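Local coordinates for protein haloacid delahogenase-like family hydrolase (Xanthomonas campestris pv. campestris, PDB 2PKE) that is probably a magnesium-dependent phosphatase of the haloacid dehalogenase superfamily, at residues 72-84 / 96-108. Residues are numbered along the deposited sequence; the frame is centred on the assembly and turned at random.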
ATOM      1  N   ALA A  72      -4.782  10.240   1.508  1.00 21.28           N
ATOM      2  CA  ALA A  72      -5.268  11.136   2.594  1.00 22.08           C
ATOM      3  C   ALA A  72      -4.330  11.282   3.776  1.00 20.82           C
ATOM      4  O   ALA A  72      -4.302  12.306   4.435  1.00 22.58           O
ATOM      5  CB  ALA A  72      -6.619  10.640   3.091  1.00 18.94           C
ATOM      6  N   LYS A  73      -3.564  10.253   4.090  1.00 21.58           N
ATOM      7  CA  LYS A  73      -2.664  10.340   5.235  1.00 24.86           C
ATOM      8  C   LYS A  73      -1.559  11.386   5.044  1.00 24.74           C
ATOM      9  O   LYS A  73      -1.317  12.226   5.933  1.00 25.24           O
ATOM     10  CB  LYS A  73      -2.121   8.951   5.571  1.00 25.40           C
ATOM     11  CG  LYS A  73      -2.101   8.668   7.051  1.00 34.46           C
ATOM     12  CD  LYS A  73      -2.485   7.242   7.406  1.00 33.72           C
ATOM     13  CE  LYS A  73      -1.769   6.208   6.627  1.00 35.90           C
ATOM     14  NZ  LYS A  73      -2.223   4.894   7.154  1.00 35.94           N
ATOM     15  N   GLY A  74      -0.924  11.365   3.879  1.00 24.31           N
ATOM     16  CA  GLY A  74       0.082  12.352   3.520  1.00 25.39           C
ATOM     17  C   GLY A  74      -0.549  13.713   3.356  1.00 22.31           C
ATOM     18  O   GLY A  74       0.052  14.721   3.700  1.00 22.46           O
HETATM   19  N   MSE A  75      -1.767  13.740   2.832  1.00 24.35           N
HETATM   20  CA  MSE A  75      -2.505  14.991   2.680  1.00 22.92           C
HETATM   21  C   MSE A  75      -2.632  15.714   4.043  1.00 23.73           C
HETATM   22  O   MSE A  75      -2.414  16.941   4.117  1.00 21.17           O
HETATM   23  CB  MSE A  75      -3.909  14.725   2.156  1.00 24.98           C
HETATM   24  CG  MSE A  75      -4.746  15.993   1.805  1.00 26.37           C
HETATM   25 SE   MSE A  75      -6.627  15.735   1.998  0.75 27.50          SE
HETATM   26  CE  MSE A  75      -6.896  15.052   3.798  1.00 21.09           C
ATOM     27  N   THR A  76      -3.004  14.960   5.082  1.00 18.14           N
ATOM     28  CA  THR A  76      -3.150  15.510   6.442  1.00 20.70           C
ATOM     29  C   THR A  76      -1.879  16.094   7.022  1.00 20.35           C
ATOM     30  O   THR A  76      -1.888  17.211   7.566  1.00 21.03           O
ATOM     31  CB  THR A  76      -3.672  14.483   7.380  1.00 19.95           C
ATOM     32  OG1 THR A  76      -4.918  14.006   6.846  1.00 24.70           O
ATOM     33  CG2 THR A  76      -3.907  15.083   8.765  1.00 17.61           C
ATOM     34  N   LEU A  77      -0.791  15.359   6.866  1.00 22.63           N
ATOM     35  CA  LEU A  77       0.532  15.815   7.300  1.00 23.44           C
ATOM     36  C   LEU A  77       1.011  17.044   6.510  1.00 21.49           C
ATOM     37  O   LEU A  77       1.606  17.961   7.093  1.00 24.60           O
ATOM     38  CB  LEU A  77       1.546  14.693   7.184  1.00 17.67           C
ATOM     39  CG  LEU A  77       1.349  13.574   8.203  1.00 24.68           C
ATOM     40  CD1 LEU A  77       2.169  12.391   7.699  1.00 19.32           C
ATOM     41  CD2 LEU A  77       1.709  13.973   9.683  1.00 30.16           C
ATOM     42  N   SER A  78       0.725  17.081   5.214  1.00 20.78           N
ATOM     43  CA  SER A  78       1.055  18.284   4.423  1.00 19.50           C
ATOM     44  C   SER A  78       0.192  19.491   4.864  1.00 19.10           C
ATOM     45  O   SER A  78       0.657  20.606   4.877  1.00 21.47           O
ATOM     46  CB  SER A  78       0.896  18.003   2.953  1.00 21.46           C
ATOM     47  OG  SER A  78       1.829  17.003   2.502  1.00 22.41           O
HETATM   48  N   MSE A  79      -1.070  19.257   5.206  1.00 18.36           N
HETATM   49  CA  MSE A  79      -1.945  20.314   5.728  1.00 18.36           C
HETATM   50  C   MSE A  79      -1.441  20.827   7.039  1.00 16.46           C
HETATM   51  O   MSE A  79      -1.571  21.989   7.302  1.00 16.72           O
HETATM   52  CB  MSE A  79      -3.379  19.827   5.922  1.00 18.81           C
HETATM   53  CG  MSE A  79      -4.147  19.668   4.625  1.00 20.72           C
HETATM   54 SE   MSE A  79      -5.970  19.137   4.994  0.75 19.88          SE
HETATM   55  CE  MSE A  79      -6.625  19.623   3.222  1.00 20.95           C
ATOM     56  N   ILE A  80      -0.936  19.967   7.906  1.00 15.92           N
ATOM     57  CA  ILE A  80      -0.472  20.413   9.229  1.00 19.64           C
ATOM     58  C   ILE A  80       0.719  21.357   8.988  1.00 22.07           C
ATOM     59  O   ILE A  80       0.795  22.500   9.520  1.00 21.65           O
ATOM     60  CB  ILE A  80      -0.102  19.219  10.190  1.00 20.72           C
ATOM     61  CG1 ILE A  80      -1.383  18.519  10.719  1.00 22.68           C
ATOM     62  CG2 ILE A  80       0.764  19.725  11.367  1.00 18.67           C
ATOM     63  CD1 ILE A  80      -1.220  17.032  11.134  1.00 19.24           C
ATOM     64  N   GLU A  81       1.631  20.875   8.159  1.00 20.77           N
ATOM     65  CA  GLU A  81       2.853  21.595   7.831  1.00 23.56           C
ATOM     66  C   GLU A  81       2.537  22.941   7.184  1.00 20.67           C
ATOM     67  O   GLU A  81       3.111  23.968   7.527  1.00 21.99           O
ATOM     68  CB  GLU A  81       3.693  20.681   6.946  1.00 24.85           C
ATOM     69  CG  GLU A  81       5.154  20.952   6.917  1.00 39.40           C
ATOM     70  CD  GLU A  81       5.961  19.696   6.581  1.00 47.89           C
ATOM     71  OE1 GLU A  81       5.646  19.015   5.575  1.00 43.22           O
ATOM     72  OE2 GLU A  81       6.909  19.390   7.337  1.00 50.67           O
ATOM     73  N   THR A  82       1.593  22.941   6.261  1.00 21.99           N
ATOM     74  CA  THR A  82       1.151  24.179   5.606  1.00 21.08           C
ATOM     75  C   THR A  82       0.524  25.196   6.567  1.00 21.00           C
ATOM     76  O   THR A  82       0.787  26.413   6.461  1.00 24.14           O
ATOM     77  CB  THR A  82       0.108  23.884   4.537  1.00 21.61           C
ATOM     78  OG1 THR A  82       0.597  22.901   3.610  1.00 18.74           O
ATOM     79  CG2 THR A  82      -0.230  25.139   3.765  1.00 16.53           C
ATOM     80  N   ALA A  83      -0.337  24.721   7.484  1.00 20.90           N
ATOM     81  CA  ALA A  83      -0.991  25.610   8.488  1.00 17.93           C
ATOM     82  C   ALA A  83      -0.011  26.252   9.435  1.00 18.93           C
ATOM     83  O   ALA A  83      -0.159  27.438   9.795  1.00 16.39           O
ATOM     84  CB  ALA A  83      -2.046  24.850   9.285  1.00 16.28           C
ATOM     85  N   ILE A  84       0.984  25.484   9.858  1.00 17.50           N
ATOM     86  CA  ILE A  84       1.999  25.994  10.740  1.00 19.61           C
ATOM     87  C   ILE A  84       2.782  27.105  10.011  1.00 19.27           C
ATOM     88  O   ILE A  84       3.088  28.157  10.603  1.00 16.61           O
ATOM     89  CB  ILE A  84       2.893  24.850  11.305  1.00 18.06           C
ATOM     90  CG1 ILE A  84       2.057  23.969  12.243  1.00 20.44           C
ATOM     91  CG2 ILE A  84       4.011  25.412  12.148  1.00 12.48           C
ATOM     92  CD1 ILE A  84       2.675  22.640  12.627  1.00 21.62           C
ATOM     93  N   ILE A  96      -4.899  22.217  15.069  1.00 22.92           N
ATOM     94  CA  ILE A  96      -4.151  21.099  14.441  1.00 22.98           C
ATOM     95  C   ILE A  96      -4.862  19.772  14.659  1.00 22.85           C
ATOM     96  O   ILE A  96      -4.890  18.954  13.745  1.00 20.35           O
ATOM     97  CB  ILE A  96      -2.716  20.994  14.983  1.00 23.05           C
ATOM     98  CG1 ILE A  96      -1.953  22.249  14.618  1.00 20.43           C
ATOM     99  CG2 ILE A  96      -1.994  19.766  14.391  1.00 16.25           C
ATOM    100  CD1 ILE A  96      -1.734  22.369  13.127  1.00 30.32           C
ATOM    101  N   GLN A  97      -5.405  19.599  15.861  0.50 22.75           N
ATOM    102  CA  GLN A  97      -6.310  18.514  16.197  0.50 22.34           C
ATOM    103  C   GLN A  97      -7.409  18.407  15.148  0.50 22.08           C
ATOM    104  O   GLN A  97      -7.664  17.320  14.606  0.50 19.45           O
ATOM    105  CB  GLN A  97      -6.940  18.741  17.574  0.50 21.13           C
ATOM    106  CG  GLN A  97      -7.841  17.605  18.054  0.50 21.75           C
ATOM    107  CD  GLN A  97      -7.799  17.468  19.549  0.50 22.03           C
ATOM    108  OE1 GLN A  97      -8.164  18.395  20.276  0.50 22.60           O
ATOM    109  NE2 GLN A  97      -7.326  16.322  20.029  0.50 26.90           N
ATOM    110  N   ARG A  98      -8.023  19.555  14.855  1.00 21.28           N
ATOM    111  CA  ARG A  98      -9.083  19.665  13.844  1.00 21.66           C
ATOM    112  C   ARG A  98      -8.633  19.306  12.428  1.00 20.24           C
ATOM    113  O   ARG A  98      -9.378  18.732  11.660  1.00 25.19           O
ATOM    114  CB  ARG A  98      -9.728  21.068  13.891  1.00 21.58           C
ATOM    115  CG  ARG A  98     -10.790  21.159  14.927  1.00 22.95           C
ATOM    116  CD  ARG A  98     -11.040  22.530  15.442  1.00 30.82           C
ATOM    117  NE  ARG A  98     -11.092  23.598  14.447  1.00 39.67           N
ATOM    118  CZ  ARG A  98     -12.195  24.163  13.962  1.00 47.91           C
ATOM    119  NH1 ARG A  98     -13.403  23.730  14.298  1.00 61.33           N
ATOM    120  NH2 ARG A  98     -12.092  25.173  13.108  1.00 54.59           N
ATOM    121  N   ILE A  99      -7.399  19.617  12.084  1.00 21.22           N
ATOM    122  CA  ILE A  99      -6.837  19.178  10.809  1.00 19.59           C
ATOM    123  C   ILE A  99      -6.671  17.652  10.818  1.00 23.02           C
ATOM    124  O   ILE A  99      -7.012  16.983   9.827  1.00 20.12           O
ATOM    125  CB  ILE A  99      -5.518  19.847  10.533  1.00 15.04           C
ATOM    126  CG1 ILE A  99      -5.742  21.357  10.292  1.00 20.50           C
ATOM    127  CG2 ILE A  99      -4.808  19.193   9.329  1.00 17.59           C
ATOM    128  CD1 ILE A  99      -4.485  22.130  10.183  1.00 23.97           C
ATOM    129  N   VAL A 100      -6.161  17.081  11.910  1.00 22.29           N
ATOM    130  CA  VAL A 100      -6.059  15.616  11.970  1.00 21.87           C
ATOM    131  C   VAL A 100      -7.445  14.983  11.756  1.00 23.72           C
ATOM    132  O   VAL A 100      -7.549  13.973  11.076  1.00 23.94           O
ATOM    133  CB  VAL A 100      -5.443  15.102  13.291  1.00 21.07           C
ATOM    134  CG1 VAL A 100      -5.573  13.536  13.394  1.00 24.03           C
ATOM    135  CG2 VAL A 100      -3.986  15.607  13.441  1.00 22.62           C
ATOM    136  N   GLU A 101      -8.495  15.560  12.331  1.00 25.26           N
ATOM    137  CA  GLU A 101      -9.867  15.035  12.157  1.00 25.18           C
ATOM    138  C   GLU A 101     -10.347  15.111  10.732  1.00 24.47           C
ATOM    139  O   GLU A 101     -11.000  14.191  10.267  1.00 25.25           O
ATOM    140  CB  GLU A 101     -10.883  15.734  13.040  1.00 28.74           C
ATOM    141  CG  GLU A 101     -10.610  15.580  14.525  1.00 36.67           C
ATOM    142  CD  GLU A 101     -10.866  14.174  15.058  1.00 50.05           C
ATOM    143  OE1 GLU A 101     -11.345  13.299  14.294  1.00 50.76           O
ATOM    144  OE2 GLU A 101     -10.589  13.964  16.265  1.00 57.54           O
ATOM    145  N   ILE A 102     -10.028  16.188  10.027  1.00 22.32           N
ATOM    146  CA  ILE A 102     -10.302  16.247   8.599  1.00 24.34           C
ATOM    147  C   ILE A 102      -9.731  15.014   7.919  1.00 25.10           C
ATOM    148  O   ILE A 102     -10.360  14.371   7.088  1.00 23.61           O
ATOM    149  CB  ILE A 102      -9.675  17.486   7.918  1.00 22.40           C
ATOM    150  CG1 ILE A 102     -10.255  18.776   8.483  1.00 21.94           C
ATOM    151  CG2 ILE A 102      -9.964  17.444   6.402  1.00 22.60           C
ATOM    152  CD1 ILE A 102      -9.624  20.011   7.879  1.00 28.26           C
ATOM    153  N   GLY A 103      -8.499  14.708   8.258  1.00 26.93           N
ATOM    154  CA  GLY A 103      -7.836  13.586   7.649  1.00 25.17           C
ATOM    155  C   GLY A 103      -8.474  12.279   8.037  1.00 25.91           C
ATOM    156  O   GLY A 103      -8.621  11.404   7.193  1.00 22.61           O
ATOM    157  N   ARG A 104      -8.818  12.136   9.317  1.00 24.20           N
ATOM    158  CA  ARG A 104      -9.545  10.971   9.780  1.00 26.95           C
ATOM    159  C   ARG A 104     -10.851  10.788   9.033  1.00 27.81           C
ATOM    160  O   ARG A 104     -11.211   9.650   8.684  1.00 28.60           O
ATOM    161  CB  ARG A 104      -9.802  11.011  11.275  1.00 25.82           C
ATOM    162  CG  ARG A 104     -10.200   9.638  11.850  1.00 38.76           C
ATOM    163  CD  ARG A 104     -10.898   9.719  13.178  1.00 51.48           C
ATOM    164  NE  ARG A 104     -10.276  10.733  14.031  1.00 67.74           N
ATOM    165  CZ  ARG A 104      -9.102  10.600  14.657  1.00 66.39           C
ATOM    166  NH1 ARG A 104      -8.399   9.470  14.577  1.00 70.15           N
ATOM    167  NH2 ARG A 104      -8.638  11.607  15.394  1.00 66.23           N
ATOM    168  N   ALA A 105     -11.562  11.891   8.807  1.00 24.33           N
ATOM    169  CA  ALA A 105     -12.848  11.828   8.142  1.00 27.90           C
ATOM    170  C   ALA A 105     -12.668  11.381   6.705  1.00 24.07           C
ATOM    171  O   ALA A 105     -13.510  10.649   6.182  1.00 26.64           O
ATOM    172  CB  ALA A 105     -13.586  13.167   8.197  1.00 23.58           C
ATOM    173  N   THR A 106     -11.594  11.841   6.063  1.00 25.81           N
ATOM    174  CA  THR A 106     -11.346  11.567   4.622  1.00 24.35           C
ATOM    175  C   THR A 106     -10.940  10.109   4.455  1.00 25.01           C
ATOM    176  O   THR A 106     -11.355   9.411   3.512  1.00 24.56           O
ATOM    177  CB  THR A 106     -10.297  12.515   4.032  1.00 26.59           C
ATOM    178  OG1 THR A 106     -10.705  13.881   4.245  1.00 23.70           O
ATOM    179  CG2 THR A 106     -10.144  12.263   2.554  1.00 22.99           C
ATOM    180  N   LEU A 107     -10.189   9.623   5.429  1.00 23.72           N
ATOM    181  CA  LEU A 107      -9.781   8.228   5.437  1.00 24.28           C
ATOM    182  C   LEU A 107     -10.910   7.234   5.614  1.00 28.10           C
ATOM    183  O   LEU A 107     -10.725   6.068   5.354  1.00 33.87           O
ATOM    184  CB  LEU A 107      -8.707   7.990   6.498  1.00 23.77           C
ATOM    185  CG  LEU A 107      -7.299   8.435   6.113  1.00 23.34           C
ATOM    186  CD1 LEU A 107      -6.413   8.453   7.366  1.00 27.81           C
ATOM    187  CD2 LEU A 107      -6.655   7.546   5.031  1.00 25.10           C
ATOM    188  N   GLN A 108     -12.060   7.676   6.089  1.00 32.99           N
ATOM    189  CA  GLN A 108     -13.249   6.837   6.177  1.00 34.69           C
ATOM    190  C   GLN A 108     -14.374   7.489   5.394  1.00 33.16           C
ATOM    191  O   GLN A 108     -15.526   7.391   5.788  1.00 32.13           O
ATOM    192  CB  GLN A 108     -13.723   6.700   7.604  1.00 34.55           C
ATOM    193  CG  GLN A 108     -12.687   6.630   8.651  1.00 43.32           C
ATOM    194  CD  GLN A 108     -13.315   6.872  10.005  1.00 53.05           C
ATOM    195  OE1 GLN A 108     -12.903   7.756  10.770  1.00 54.47           O
ATOM    196  NE2 GLN A 108     -14.365   6.109  10.296  1.00 61.87           N
TER
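Ile-99 is the knob in a hole formed by Thr-76, Met-79, Ile-80 and Ala-83. Its two branches divide the work: CG2, anti to the backbone N, lies 3.7 Å from Met-79 CB, while CD1, at the end of the other branch, reaches Ala-83 CB at 3.8 Å. Ile-80 lies across Ile-96 at about a right angle, with CG1 3.9 Å from Ile-96 CG2, and its CD1 turns to Val-100 CG2. At the other end Ala-72 CB packs against Leu-107 CD2 at 3.7 Å. The axes of helices 72-84 and 96-107 approach to 8.9 Å, their directions 163° apart, which defines an antiparallel pair within the helical cap inserted after the first strand of the HAD Rossmannoid core, whose magnesium ion is held by Asp-19, Asp-21 and Asn-187. Helix 28-42 covers Ile-102, and the second subunit packs on Val-100.

The backbones come closest where Thr-76 faces Gly-103, their CA atoms 5.2 Å apart. Thr-76 OG1 sits 3.1 Å from Gly-103 CA, against the bare backbone of the glycine. Within helix 72-84 this hydroxyl donates to Ala-72 O (3.0 Å), tilted 25° from the carbonyl plane; Thr-76 N reaches the same oxygen from the opposite face.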